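Local coordinates for suppressor protein MPT5 (Saccharomyces cerevisiae, PDB 5BZ1) that binds the 3'-UTR of target mRNAs through its Pumilio homology domain and regulates their expression after transcription, at residues Tyr97-Leu102 with Asp138-His143; Asn88-Ser93 with Ile129-Thr134; Ser101-Ile106 with Ile145-Phe150. All blocks are in the same frame, centred on the assembly; numbering follows the deposited sequence.

Interaction 1: Tyr97-Leu102 with Asp138-His143; sequences YGTRSL and DLNGNH. With nucleotides of chain B.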
loop_
_atom_site.group_PDB
_atom_site.type_symbol
_atom_site.label_atom_id
_atom_site.label_comp_id
_atom_site.label_asym_id
_atom_site.label_seq_id
_atom_site.Cartn_x
_atom_site.Cartn_y
_atom_site.Cartn_z
ATOM N N TYR A 97 -8.935 -19.685 10.466
ATOM C CA TYR A 97 -8.232 -20.026 11.692
ATOM C C TYR A 97 -6.732 -20.095 11.420
ATOM O O TYR A 97 -5.922 -19.647 12.236
ATOM C CB TYR A 97 -8.750 -21.355 12.252
ATOM C CG TYR A 97 -10.247 -21.357 12.465
ATOM C CD1 TYR A 97 -10.833 -20.482 13.367
ATOM C CD2 TYR A 97 -11.072 -22.219 11.757
ATOM C CE1 TYR A 97 -12.199 -20.465 13.563
ATOM C CE2 TYR A 97 -12.440 -22.212 11.949
ATOM C CZ TYR A 97 -12.996 -21.333 12.852
ATOM O OH TYR A 97 -14.355 -21.316 13.049
ATOM N N GLY A 98 -6.372 -20.646 10.264
ATOM C CA GLY A 98 -4.978 -20.783 9.879
ATOM C C GLY A 98 -4.223 -19.466 9.832
ATOM O O GLY A 98 -3.076 -19.388 10.278
ATOM N N THR A 99 -4.864 -18.429 9.296
ATOM C CA THR A 99 -4.224 -17.123 9.181
ATOM C C THR A 99 -3.824 -16.557 10.546
ATOM O O THR A 99 -2.790 -15.908 10.662
ATOM C CB THR A 99 -5.099 -16.108 8.396
ATOM O OG1 THR A 99 -4.362 -14.900 8.170
ATOM C CG2 THR A 99 -6.386 -15.776 9.151
ATOM N N ARG A 100 -4.628 -16.821 11.575
ATOM C CA ARG A 100 -4.324 -16.343 12.922
ATOM C C ARG A 100 -3.101 -17.078 13.474
ATOM O O ARG A 100 -2.213 -16.467 14.072
ATOM C CB ARG A 100 -5.518 -16.548 13.858
ATOM C CG ARG A 100 -6.848 -15.987 13.348
ATOM C CD ARG A 100 -6.834 -14.467 13.244
ATOM N NE ARG A 100 -8.157 -13.940 12.907
ATOM C CZ ARG A 100 -8.835 -13.073 13.655
ATOM N NH1 ARG A 100 -8.311 -12.609 14.781
ATOM N NH2 ARG A 100 -10.034 -12.658 13.270
ATOM N N SER A 101 -3.067 -18.392 13.266
ATOM C CA SER A 101 -1.935 -19.217 13.672
ATOM C C SER A 101 -0.639 -18.765 12.998
ATOM O O SER A 101 0.382 -18.588 13.657
ATOM C CB SER A 101 -2.201 -20.685 13.332
ATOM O OG SER A 101 -3.332 -21.183 14.015
ATOM N N LEU A 102 -0.690 -18.579 11.680
ATOM C CA LEU A 102 0.503 -18.251 10.905
ATOM C C LEU A 102 1.033 -16.845 11.202
ATOM O O LEU A 102 2.250 -16.635 11.253
ATOM C CB LEU A 102 0.242 -18.438 9.406
ATOM C CG LEU A 102 1.465 -18.352 8.495
ATOM C CD1 LEU A 102 2.584 -19.200 9.066
ATOM C CD2 LEU A 102 1.125 -18.815 7.088
ATOM N N ASP A 138 -6.792 -12.082 -0.800
ATOM C CA ASP A 138 -7.693 -12.891 0.019
ATOM C C ASP A 138 -8.017 -12.248 1.367
ATOM O O ASP A 138 -7.143 -11.677 2.028
ATOM C CB ASP A 138 -7.125 -14.299 0.236
ATOM C CG ASP A 138 -8.080 -15.200 0.995
ATOM O OD1 ASP A 138 -9.018 -15.743 0.370
ATOM O OD2 ASP A 138 -7.890 -15.366 2.217
ATOM N N LEU A 139 -9.286 -12.355 1.751
ATOM C CA LEU A 139 -9.803 -11.835 3.012
ATOM C C LEU A 139 -8.939 -12.229 4.215
ATOM O O LEU A 139 -8.698 -11.416 5.111
ATOM C CB LEU A 139 -11.237 -12.333 3.205
ATOM C CG LEU A 139 -11.939 -12.083 4.539
ATOM C CD1 LEU A 139 -12.093 -10.591 4.789
ATOM C CD2 LEU A 139 -13.295 -12.773 4.564
ATOM N N ASN A 140 -8.474 -13.476 4.228
ATOM C CA ASN A 140 -7.644 -13.975 5.321
ATOM C C ASN A 140 -6.154 -13.899 5.007
ATOM O O ASN A 140 -5.346 -13.520 5.862
ATOM C CB ASN A 140 -8.034 -15.415 5.658
ATOM C CG ASN A 140 -9.435 -15.521 6.209
ATOM O OD1 ASN A 140 -9.796 -14.809 7.146
ATOM N ND2 ASN A 140 -10.244 -16.390 5.614
ATOM N N GLY A 141 -5.799 -14.255 3.776
ATOM C CA GLY A 141 -4.407 -14.325 3.363
ATOM C C GLY A 141 -3.652 -13.008 3.353
ATOM O O GLY A 141 -2.443 -12.988 3.606
ATOM N N ASN A 142 -4.346 -11.907 3.073
ATOM C CA ASN A 142 -3.669 -10.617 2.953
ATOM C C ASN A 142 -3.030 -10.188 4.275
ATOM O O ASN A 142 -2.067 -9.423 4.284
ATOM C CB ASN A 142 -4.610 -9.533 2.405
ATOM C CG ASN A 142 -5.497 -8.920 3.480
ATOM O OD1 ASN A 142 -5.152 -7.898 4.078
ATOM N ND2 ASN A 142 -6.648 -9.538 3.725
ATOM N N HIS A 143 -3.556 -10.698 5.385
ATOM C CA HIS A 143 -2.993 -10.397 6.696
ATOM C C HIS A 143 -1.653 -11.106 6.901
ATOM O O HIS A 143 -0.750 -10.571 7.555
ATOM C CB HIS A 143 -3.977 -10.776 7.809
ATOM C CG HIS A 143 -5.256 -10.004 7.775
ATOM N ND1 HIS A 143 -5.331 -8.667 8.121
ATOM C CD2 HIS A 143 -6.516 -10.369 7.444
ATOM C CE1 HIS A 143 -6.573 -8.249 7.999
ATOM N NE2 HIS A 143 -7.319 -9.267 7.586
ATOM P P U B 7 -13.988 -8.454 8.127
ATOM O OP1 U B 7 -14.384 -9.774 7.563
ATOM O OP2 U B 7 -15.049 -7.452 8.413
ATOM O "O5'" U B 7 -13.151 -8.716 9.463
ATOM C "C5'" U B 7 -13.777 -9.218 10.643
ATOM C "C4'" U B 7 -13.019 -8.843 11.897
ATOM O "O4'" U B 7 -11.916 -9.772 12.100
ATOM C "C3'" U B 7 -12.401 -7.441 11.903
ATOM O "O3'" U B 7 -12.425 -6.918 13.236
ATOM C "C2'" U B 7 -10.956 -7.721 11.502
ATOM O "O2'" U B 7 -10.029 -6.728 11.886
ATOM C "C1'" U B 7 -10.706 -9.048 12.215
ATOM N N1 U B 7 -9.614 -9.859 11.657
ATOM C C2 U B 7 -8.412 -9.870 12.351
ATOM O O2 U B 7 -8.231 -9.225 13.371
ATOM N N3 U B 7 -7.421 -10.650 11.806
ATOM C C4 U B 7 -7.513 -11.418 10.663
ATOM O O4 U B 7 -6.529 -12.069 10.304
ATOM C C5 U B 7 -8.792 -11.363 10.009
ATOM C C6 U B 7 -9.779 -10.609 10.515
ATOM P P U B 6 -12.649 -2.110 7.987
ATOM O OP1 U B 6 -13.963 -1.530 7.599
ATOM O OP2 U B 6 -12.169 -1.978 9.393
ATOM O "O5'" U B 6 -12.636 -3.661 7.620
ATOM C "C5'" U B 6 -13.228 -4.142 6.417
ATOM C "C4'" U B 6 -12.828 -5.569 6.128
ATOM O "O4'" U B 6 -11.640 -5.580 5.289
ATOM C "C3'" U B 6 -12.494 -6.422 7.355
ATOM O "O3'" U B 6 -12.925 -7.764 7.130
ATOM C "C2'" U B 6 -10.968 -6.379 7.389
ATOM O "O2'" U B 6 -10.359 -7.469 8.052
ATOM C "C1'" U B 6 -10.634 -6.367 5.901
ATOM N N1 U B 6 -9.315 -5.799 5.578
ATOM C C2 U B 6 -8.335 -6.687 5.164
ATOM O O2 U B 6 -8.545 -7.884 5.069
ATOM N N3 U B 6 -7.108 -6.129 4.875
ATOM C C4 U B 6 -6.774 -4.789 4.955
ATOM O O4 U B 6 -5.629 -4.431 4.663
ATOM C C5 U B 6 -7.847 -3.938 5.388
ATOM C C6 U B 6 -9.054 -4.452 5.680
ATOM P P U B 9 -11.982 -11.725 16.674
ATOM O OP1 U B 9 -10.859 -11.707 17.649
ATOM O OP2 U B 9 -11.748 -11.289 15.276
ATOM O "O5'" U B 9 -12.569 -13.205 16.643
ATOM C "C5'" U B 9 -13.587 -13.590 15.728
ATOM C "C4'" U B 9 -13.596 -15.084 15.548
ATOM O "O4'" U B 9 -12.362 -15.490 14.907
ATOM C "C3'" U B 9 -13.638 -15.883 16.840
ATOM O "O3'" U B 9 -14.962 -16.057 17.315
ATOM C "C2'" U B 9 -12.942 -17.189 16.466
ATOM O "O2'" U B 9 -13.845 -18.088 15.836
ATOM C "C1'" U B 9 -11.917 -16.719 15.433
ATOM N N1 U B 9 -10.560 -16.524 15.998
ATOM C C2 U B 9 -9.749 -17.639 16.145
ATOM O O2 U B 9 -10.113 -18.765 15.855
ATOM N N3 U B 9 -8.496 -17.393 16.658
ATOM C C4 U B 9 -7.984 -16.165 17.023
ATOM O O4 U B 9 -6.838 -16.105 17.473
ATOM C C5 U B 9 -8.879 -15.060 16.832
ATOM C C6 U B 9 -10.104 -15.265 16.331
HETATM O O HOH W 1 -9.766 -14.790 10.438
#
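T99 and N140 meet across the gap between Pumilio repeats 3 and 4, with their side chains at about a right angle. T99 OG1 lies anti to the backbone N (chi1 -173°) and donates to the main-chain N140 O at 2.9 Å. It comes from above the carbonyl plane, 48° out of it. On its other branch, T99 CG2 rests against N140 CB at 3.9 Å. H143 CB touches the same hydroxyl from the side of helix 141-151.

Both segments also hold the RNA. The base of U7 of chain B is sandwiched between R100 and H143. Its N3 lies 3.4 Å above the R100 guanidinium plane, over its centre. Its C4 lies 3.5 Å above the H143 ring plane, toward the rim. The other guanidinium face meets the base of U9 of chain B, while R100 NH2 bonds to U9 OP2 at 3.0 Å, in the guanidinium plane. A water joins R100 NE to N140 OD1. N142 reads U6 of chain B: U6 N3 donates to N142 OD1 at 2.8 Å, almost straight at 178°, and N142 ND2 donates to U6 O2. N142 ND2 also donates to D138 O, which fixes the amide. D138 OD2 in turn takes the N-H groups of N140 and G141, capping the turn into helix 141-151. Stacking residues between bases and an amide on a base edge typify the PUF RNA-binding surface.

Interaction 2: Asn88-Ser93 with Ile129-Thr134; sequences NVFQIS and IEQVVT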
loop_
_atom_site.group_PDB
_atom_site.type_symbol
_atom_site.label_atom_id
_atom_site.label_comp_id
_atom_site.label_asym_id
_atom_site.label_seq_id
_atom_site.Cartn_x
_atom_site.Cartn_y
_atom_site.Cartn_z
ATOM N N ASN A 88 2.669 -25.912 3.458
ATOM C CA ASN A 88 1.222 -25.701 3.466
ATOM C C ASN A 88 0.777 -24.265 3.724
ATOM O O ASN A 88 -0.390 -24.031 4.041
ATOM C CB ASN A 88 0.557 -26.614 4.499
ATOM C CG ASN A 88 1.035 -28.045 4.403
ATOM O OD1 ASN A 88 0.774 -28.736 3.418
ATOM N ND2 ASN A 88 1.734 -28.502 5.435
ATOM N N VAL A 89 1.694 -23.311 3.583
ATOM C CA VAL A 89 1.401 -21.918 3.925
ATOM C C VAL A 89 0.239 -21.299 3.140
ATOM O O VAL A 89 -0.467 -20.443 3.667
ATOM C CB VAL A 89 2.652 -21.007 3.824
ATOM C CG1 VAL A 89 3.648 -21.345 4.926
ATOM C CG2 VAL A 89 3.308 -21.134 2.455
ATOM N N PHE A 90 0.037 -21.724 1.894
ATOM C CA PHE A 90 -1.095 -21.219 1.117
ATOM C C PHE A 90 -2.417 -21.654 1.732
ATOM O O PHE A 90 -3.314 -20.837 1.941
ATOM C CB PHE A 90 -1.043 -21.677 -0.346
ATOM C CG PHE A 90 -2.249 -21.249 -1.149
ATOM C CD1 PHE A 90 -2.366 -19.940 -1.599
ATOM C CD2 PHE A 90 -3.268 -22.150 -1.445
ATOM C CE1 PHE A 90 -3.477 -19.533 -2.334
ATOM C CE2 PHE A 90 -4.382 -21.752 -2.178
ATOM C CZ PHE A 90 -4.486 -20.440 -2.623
ATOM N N GLN A 91 -2.535 -22.950 2.002
ATOM C CA GLN A 91 -3.738 -23.514 2.608
ATOM C C GLN A 91 -4.022 -22.875 3.963
ATOM O O GLN A 91 -5.170 -22.581 4.307
ATOM C CB GLN A 91 -3.574 -25.025 2.778
ATOM C CG GLN A 91 -4.652 -25.677 3.632
ATOM C CD GLN A 91 -4.358 -27.133 3.907
ATOM O OE1 GLN A 91 -3.265 -27.617 3.618
ATOM N NE2 GLN A 91 -5.333 -27.841 4.464
ATOM N N ILE A 92 -2.959 -22.656 4.726
ATOM C CA ILE A 92 -3.075 -22.055 6.042
ATOM C C ILE A 92 -3.509 -20.587 5.964
ATOM O O ILE A 92 -4.375 -20.152 6.720
ATOM C CB ILE A 92 -1.747 -22.174 6.805
ATOM C CG1 ILE A 92 -1.438 -23.646 7.101
ATOM C CG2 ILE A 92 -1.795 -21.379 8.093
ATOM C CD1 ILE A 92 -0.025 -23.898 7.612
ATOM N N SER A 93 -2.911 -19.835 5.044
ATOM C CA SER A 93 -3.155 -18.398 4.940
ATOM C C SER A 93 -4.586 -18.033 4.523
ATOM O O SER A 93 -5.120 -17.013 4.956
ATOM C CB SER A 93 -2.143 -17.759 3.987
ATOM O OG SER A 93 -0.819 -18.023 4.407
ATOM N N ILE A 129 2.703 -18.517 -8.384
ATOM C CA ILE A 129 2.537 -17.071 -8.502
ATOM C C ILE A 129 1.058 -16.700 -8.420
ATOM O O ILE A 129 0.679 -15.757 -7.725
ATOM C CB ILE A 129 3.129 -16.543 -9.825
ATOM C CG1 ILE A 129 4.653 -16.481 -9.740
ATOM C CG2 ILE A 129 2.582 -15.163 -10.158
ATOM C CD1 ILE A 129 5.326 -16.039 -11.028
ATOM N N GLU A 130 0.234 -17.456 -9.139
ATOM C CA GLU A 130 -1.212 -17.273 -9.131
ATOM C C GLU A 130 -1.759 -17.380 -7.705
ATOM O O GLU A 130 -2.631 -16.606 -7.302
ATOM C CB GLU A 130 -1.864 -18.327 -10.028
ATOM C CG GLU A 130 -3.357 -18.155 -10.245
ATOM C CD GLU A 130 -3.953 -19.252 -11.114
ATOM O OE1 GLU A 130 -3.181 -19.977 -11.778
ATOM O OE2 GLU A 130 -5.194 -19.392 -11.126
ATOM N N GLN A 131 -1.232 -18.332 -6.941
ATOM C CA GLN A 131 -1.644 -18.507 -5.555
ATOM C C GLN A 131 -1.202 -17.338 -4.670
ATOM O O GLN A 131 -1.929 -16.940 -3.758
ATOM C CB GLN A 131 -1.143 -19.847 -5.009
ATOM C CG GLN A 131 -2.003 -21.041 -5.436
ATOM C CD GLN A 131 -1.397 -22.373 -5.035
ATOM O OE1 GLN A 131 -0.176 -22.501 -4.926
ATOM N NE2 GLN A 131 -2.246 -23.370 -4.805
ATOM N N VAL A 132 -0.023 -16.779 -4.949
ATOM C CA VAL A 132 0.459 -15.611 -4.202
ATOM C C VAL A 132 -0.437 -14.391 -4.437
ATOM O O VAL A 132 -0.767 -13.660 -3.498
ATOM C CB VAL A 132 1.923 -15.257 -4.544
ATOM C CG1 VAL A 132 2.345 -13.989 -3.819
ATOM C CG2 VAL A 132 2.856 -16.401 -4.166
ATOM N N VAL A 133 -0.823 -14.171 -5.691
ATOM C CA VAL A 133 -1.754 -13.093 -6.023
ATOM C C VAL A 133 -3.055 -13.284 -5.242
ATOM O O VAL A 133 -3.582 -12.344 -4.645
ATOM C CB VAL A 133 -2.047 -13.037 -7.536
ATOM C CG1 VAL A 133 -3.197 -12.090 -7.824
ATOM C CG2 VAL A 133 -0.805 -12.606 -8.304
ATOM N N THR A 134 -3.549 -14.518 -5.237
ATOM C CA THR A 134 -4.737 -14.880 -4.470
ATOM C C THR A 134 -4.581 -14.532 -2.986
ATOM O O THR A 134 -5.491 -13.963 -2.384
ATOM C CB THR A 134 -5.070 -16.370 -4.641
ATOM O OG1 THR A 134 -5.539 -16.599 -5.979
ATOM C CG2 THR A 134 -6.140 -16.803 -3.651
#
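F90 and Q131 make most of this contact, which joins helix 89-93 of Pumilio repeat 3 to helix 129-137 of repeat 4 in the PUF superhelix. Q131 lies over one face of the F90 ring. Its CG sits 3.8 Å from the F90 ring centroid and 14° off the ring normal, a CH-pi contact. Q131 CB lies over the same face, nearer the rim, 3.6 Å from F90 CE1. The extended chain beyond CG carries the amide on across the ring. The amide and ring planes are 25° apart, which makes a stack. The amide nitrogen ends over the CD2 side of the same face, with Q131 NE2 3.7 Å from F90 CD2.

T134 adds a second, smaller touch, one helical turn after Q131. Its CG2 approaches the edge of the ring, 4.0 Å from F90 CE1. The main chain also takes part, since Q131 O lies 3.3 Å from F90 CE1.

F90 CG is anti to the backbone N (chi1 176°), which carries the ring across to helix 129-137. No hydrogen bond spans the two segments. The contact is a surface one, and its nearest atom is about 7 Å from the RNA.

The next shell sets the two helices in place. I92 packs on L54 and I57 of helix 53-57, in the preceding repeat, and V89 packs on F122. In helix 129-137, V132 rests on F159 and A163 of helix 158-165, and V133 on T172 of helix 169-174. S128 OG is bonded to Q131 N. Within helix 89-93, S93 turns its hydroxyl back to the main chain. S93 N and S93 OG reach V89 O from opposite faces of its plane, the hydroxyl at 2.6 Å.

Interaction 3: Ser101-Ile106 with Ile145-Phe150; sequences SLQKII and IQKCIF. With nucleotides of chain B.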
loop_
_atom_site.group_PDB
_atom_site.type_symbol
_atom_site.label_atom_id
_atom_site.label_comp_id
_atom_site.label_asym_id
_atom_site.label_seq_id
_atom_site.Cartn_x
_atom_site.Cartn_y
_atom_site.Cartn_z
ATOM N N SER A 101 -3.067 -18.392 13.266
ATOM C CA SER A 101 -1.935 -19.217 13.672
ATOM C C SER A 101 -0.639 -18.765 12.998
ATOM O O SER A 101 0.382 -18.588 13.657
ATOM C CB SER A 101 -2.201 -20.685 13.332
ATOM O OG SER A 101 -3.332 -21.183 14.015
ATOM N N LEU A 102 -0.690 -18.579 11.680
ATOM C CA LEU A 102 0.503 -18.251 10.905
ATOM C C LEU A 102 1.033 -16.845 11.202
ATOM O O LEU A 102 2.250 -16.635 11.253
ATOM C CB LEU A 102 0.242 -18.438 9.406
ATOM C CG LEU A 102 1.465 -18.352 8.495
ATOM C CD1 LEU A 102 2.584 -19.200 9.066
ATOM C CD2 LEU A 102 1.125 -18.815 7.088
ATOM N N GLN A 103 0.125 -15.891 11.403
ATOM C CA GLN A 103 0.516 -14.538 11.794
ATOM C C GLN A 103 1.312 -14.569 13.097
ATOM O O GLN A 103 2.329 -13.887 13.232
ATOM C CB GLN A 103 -0.713 -13.643 11.970
ATOM C CG GLN A 103 -1.394 -13.204 10.679
ATOM C CD GLN A 103 -2.735 -12.545 10.938
ATOM O OE1 GLN A 103 -2.820 -11.545 11.652
ATOM N NE2 GLN A 103 -3.797 -13.110 10.365
ATOM N N LYS A 104 0.840 -15.364 14.055
ATOM C CA LYS A 104 1.508 -15.486 15.349
ATOM C C LYS A 104 2.878 -16.147 15.200
ATOM O O LYS A 104 3.856 -15.715 15.813
ATOM C CB LYS A 104 0.645 -16.284 16.331
ATOM C CG LYS A 104 1.211 -16.338 17.746
ATOM C CD LYS A 104 1.429 -14.932 18.305
ATOM C CE LYS A 104 2.061 -14.962 19.694
ATOM N NZ LYS A 104 1.128 -15.457 20.739
ATOM N N ILE A 105 2.938 -17.192 14.377
ATOM C CA ILE A 105 4.190 -17.901 14.122
ATOM C C ILE A 105 5.241 -16.966 13.524
ATOM O O ILE A 105 6.370 -16.894 14.019
ATOM C CB ILE A 105 3.967 -19.117 13.201
ATOM C CG1 ILE A 105 3.180 -20.201 13.943
ATOM C CG2 ILE A 105 5.295 -19.680 12.713
ATOM C CD1 ILE A 105 2.761 -21.372 13.070
ATOM N N ILE A 106 4.865 -16.252 12.465
ATOM C CA ILE A 106 5.740 -15.257 11.851
ATOM C C ILE A 106 6.165 -14.207 12.873
ATOM O O ILE A 106 7.328 -13.802 12.918
ATOM C CB ILE A 106 5.043 -14.554 10.660
ATOM C CG1 ILE A 106 4.826 -15.538 9.511
ATOM C CG2 ILE A 106 5.852 -13.353 10.174
ATOM C CD1 ILE A 106 3.832 -15.053 8.475
ATOM N N ILE A 145 0.423 -11.933 4.341
ATOM C CA ILE A 145 1.360 -11.216 3.478
ATOM C C ILE A 145 1.831 -9.933 4.164
ATOM O O ILE A 145 3.022 -9.618 4.162
ATOM C CB ILE A 145 0.750 -10.879 2.099
ATOM C CG1 ILE A 145 0.302 -12.149 1.377
ATOM C CG2 ILE A 145 1.754 -10.110 1.243
ATOM C CD1 ILE A 145 1.428 -13.156 1.152
ATOM N N GLN A 146 0.896 -9.202 4.765
ATOM C CA GLN A 146 1.237 -7.967 5.465
ATOM C C GLN A 146 2.153 -8.228 6.660
ATOM O O GLN A 146 3.048 -7.435 6.946
ATOM C CB GLN A 146 -0.023 -7.218 5.910
ATOM C CG GLN A 146 -0.803 -6.569 4.768
ATOM C CD GLN A 146 -1.967 -5.728 5.258
ATOM O OE1 GLN A 146 -1.790 -4.810 6.058
ATOM N NE2 GLN A 146 -3.167 -6.039 4.778
ATOM N N LYS A 147 1.926 -9.338 7.356
ATOM C CA LYS A 147 2.769 -9.695 8.489
ATOM C C LYS A 147 4.203 -9.965 8.020
ATOM O O LYS A 147 5.157 -9.512 8.651
ATOM C CB LYS A 147 2.192 -10.906 9.234
ATOM C CG LYS A 147 2.931 -11.268 10.509
ATOM C CD LYS A 147 2.834 -10.175 11.571
ATOM C CE LYS A 147 1.448 -10.111 12.198
ATOM N NZ LYS A 147 1.397 -9.187 13.370
ATOM N N CYS A 148 4.347 -10.686 6.908
ATOM C CA CYS A 148 5.662 -10.924 6.307
ATOM C C CYS A 148 6.353 -9.604 5.979
ATOM O O CYS A 148 7.545 -9.424 6.235
ATOM C CB CYS A 148 5.531 -11.737 5.018
ATOM S SG CYS A 148 4.992 -13.444 5.229
ATOM N N ILE A 149 5.582 -8.682 5.412
ATOM C CA ILE A 149 6.096 -7.398 4.959
ATOM C C ILE A 149 6.678 -6.574 6.108
ATOM O O ILE A 149 7.698 -5.902 5.943
ATOM C CB ILE A 149 4.995 -6.609 4.209
ATOM C CG1 ILE A 149 4.764 -7.210 2.821
ATOM C CG2 ILE A 149 5.355 -5.142 4.081
ATOM C CD1 ILE A 149 3.583 -6.604 2.071
ATOM N N PHE A 150 6.046 -6.641 7.276
ATOM C CA PHE A 150 6.501 -5.855 8.421
ATOM C C PHE A 150 7.493 -6.578 9.329
ATOM O O PHE A 150 8.238 -5.936 10.071
ATOM C CB PHE A 150 5.308 -5.351 9.235
ATOM C CG PHE A 150 4.533 -4.258 8.553
ATOM C CD1 PHE A 150 5.069 -2.982 8.430
ATOM C CD2 PHE A 150 3.268 -4.504 8.036
ATOM C CE1 PHE A 150 4.359 -1.971 7.801
ATOM C CE2 PHE A 150 2.553 -3.500 7.407
ATOM C CZ PHE A 150 3.098 -2.232 7.289
ATOM P P U B 6 -12.649 -2.110 7.987
ATOM O OP1 U B 6 -13.963 -1.530 7.599
ATOM O OP2 U B 6 -12.169 -1.978 9.393
ATOM O "O5'" U B 6 -12.636 -3.661 7.620
ATOM C "C5'" U B 6 -13.228 -4.142 6.417
ATOM C "C4'" U B 6 -12.828 -5.569 6.128
ATOM O "O4'" U B 6 -11.640 -5.580 5.289
ATOM C "C3'" U B 6 -12.494 -6.422 7.355
ATOM O "O3'" U B 6 -12.925 -7.764 7.130
ATOM C "C2'" U B 6 -10.968 -6.379 7.389
ATOM O "O2'" U B 6 -10.359 -7.469 8.052
ATOM C "C1'" U B 6 -10.634 -6.367 5.901
ATOM N N1 U B 6 -9.315 -5.799 5.578
ATOM C C2 U B 6 -8.335 -6.687 5.164
ATOM O O2 U B 6 -8.545 -7.884 5.069
ATOM N N3 U B 6 -7.108 -6.129 4.875
ATOM C C4 U B 6 -6.774 -4.789 4.955
ATOM O O4 U B 6 -5.629 -4.431 4.663
ATOM C C5 U B 6 -7.847 -3.938 5.388
ATOM C C6 U B 6 -9.054 -4.452 5.680
ATOM P P U B 7 -13.988 -8.454 8.127
ATOM O OP1 U B 7 -14.384 -9.774 7.563
ATOM O OP2 U B 7 -15.049 -7.452 8.413
ATOM O "O5'" U B 7 -13.151 -8.716 9.463
ATOM C "C5'" U B 7 -13.777 -9.218 10.643
ATOM C "C4'" U B 7 -13.019 -8.843 11.897
ATOM O "O4'" U B 7 -11.916 -9.772 12.100
ATOM C "C3'" U B 7 -12.401 -7.441 11.903
ATOM O "O3'" U B 7 -12.425 -6.918 13.236
ATOM C "C2'" U B 7 -10.956 -7.721 11.502
ATOM O "O2'" U B 7 -10.029 -6.728 11.886
ATOM C "C1'" U B 7 -10.706 -9.048 12.215
ATOM N N1 U B 7 -9.614 -9.859 11.657
ATOM C C2 U B 7 -8.412 -9.870 12.351
ATOM O O2 U B 7 -8.231 -9.225 13.371
ATOM N N3 U B 7 -7.421 -10.650 11.806
ATOM C C4 U B 7 -7.513 -11.418 10.663
ATOM O O4 U B 7 -6.529 -12.069 10.304
ATOM C C5 U B 7 -8.792 -11.363 10.009
ATOM C C6 U B 7 -9.779 -10.609 10.515
#
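The amide of Q103, whose CB packs on K147 CE, points its nitrogen at U7 of chain B. Q103 NE2 donates to U7 O4 at 2.9 Å and 165°. The amide of Q146 does the same one repeat away: its NE2 donates to U6 O4 of chain B at 2.9 Å and 152°. Both flat groups thus meet a base by their N-H end. They lie on the RNA-binding helices of Pumilio repeats 3 and 4, in the PUF fold. The chain beyond CG is extended in each, which lets it reach the RNA. T99 OG1 also accepts from Q103 NE2 and helps to place that amide.

Between the two helices the contact is mostly apolar. The segments run nearly parallel, at 7°, with axes 9.6 Å apart. The K147 chain, bent at chi2 and chi3, passes by the Q103 carbonyl. Its CG lies 3.8 Å from Q103 O, and I106 slides past it in the opposite direction. K147 NZ has a long, weak ion pair with D107. V144 and F152 also pack on I106. The contact closes where I106 CG2 lies 3.6 Å from K147 CG and I106 CD1 lies 3.8 Å from C148 SG.

In the fold
All three contacts join Pumilio repeats 3 and 4. Interactions 1 and 3 use the same two helices, 98-107 and 141-151. Interaction 1 lies at the N-terminal ends of these helices, and interaction 3 lies further along them. Both are partly buried. Interaction 2 joins the preceding helices, 89-93 and 129-137, and is a surface contact. The chemistry follows the place. Interaction 1 is polar, with a hydrogen bond between the repeats and bases stacked beside it. Interaction 3 is aliphatic between the helices, with amides turned to the RNA. Interaction 2 is an aromatic-amide stack. Within repeat 3, L102 CD2 touches S93 OG at 3.4 Å, where the ranges of interactions 1 and 3 meet that of interaction 2.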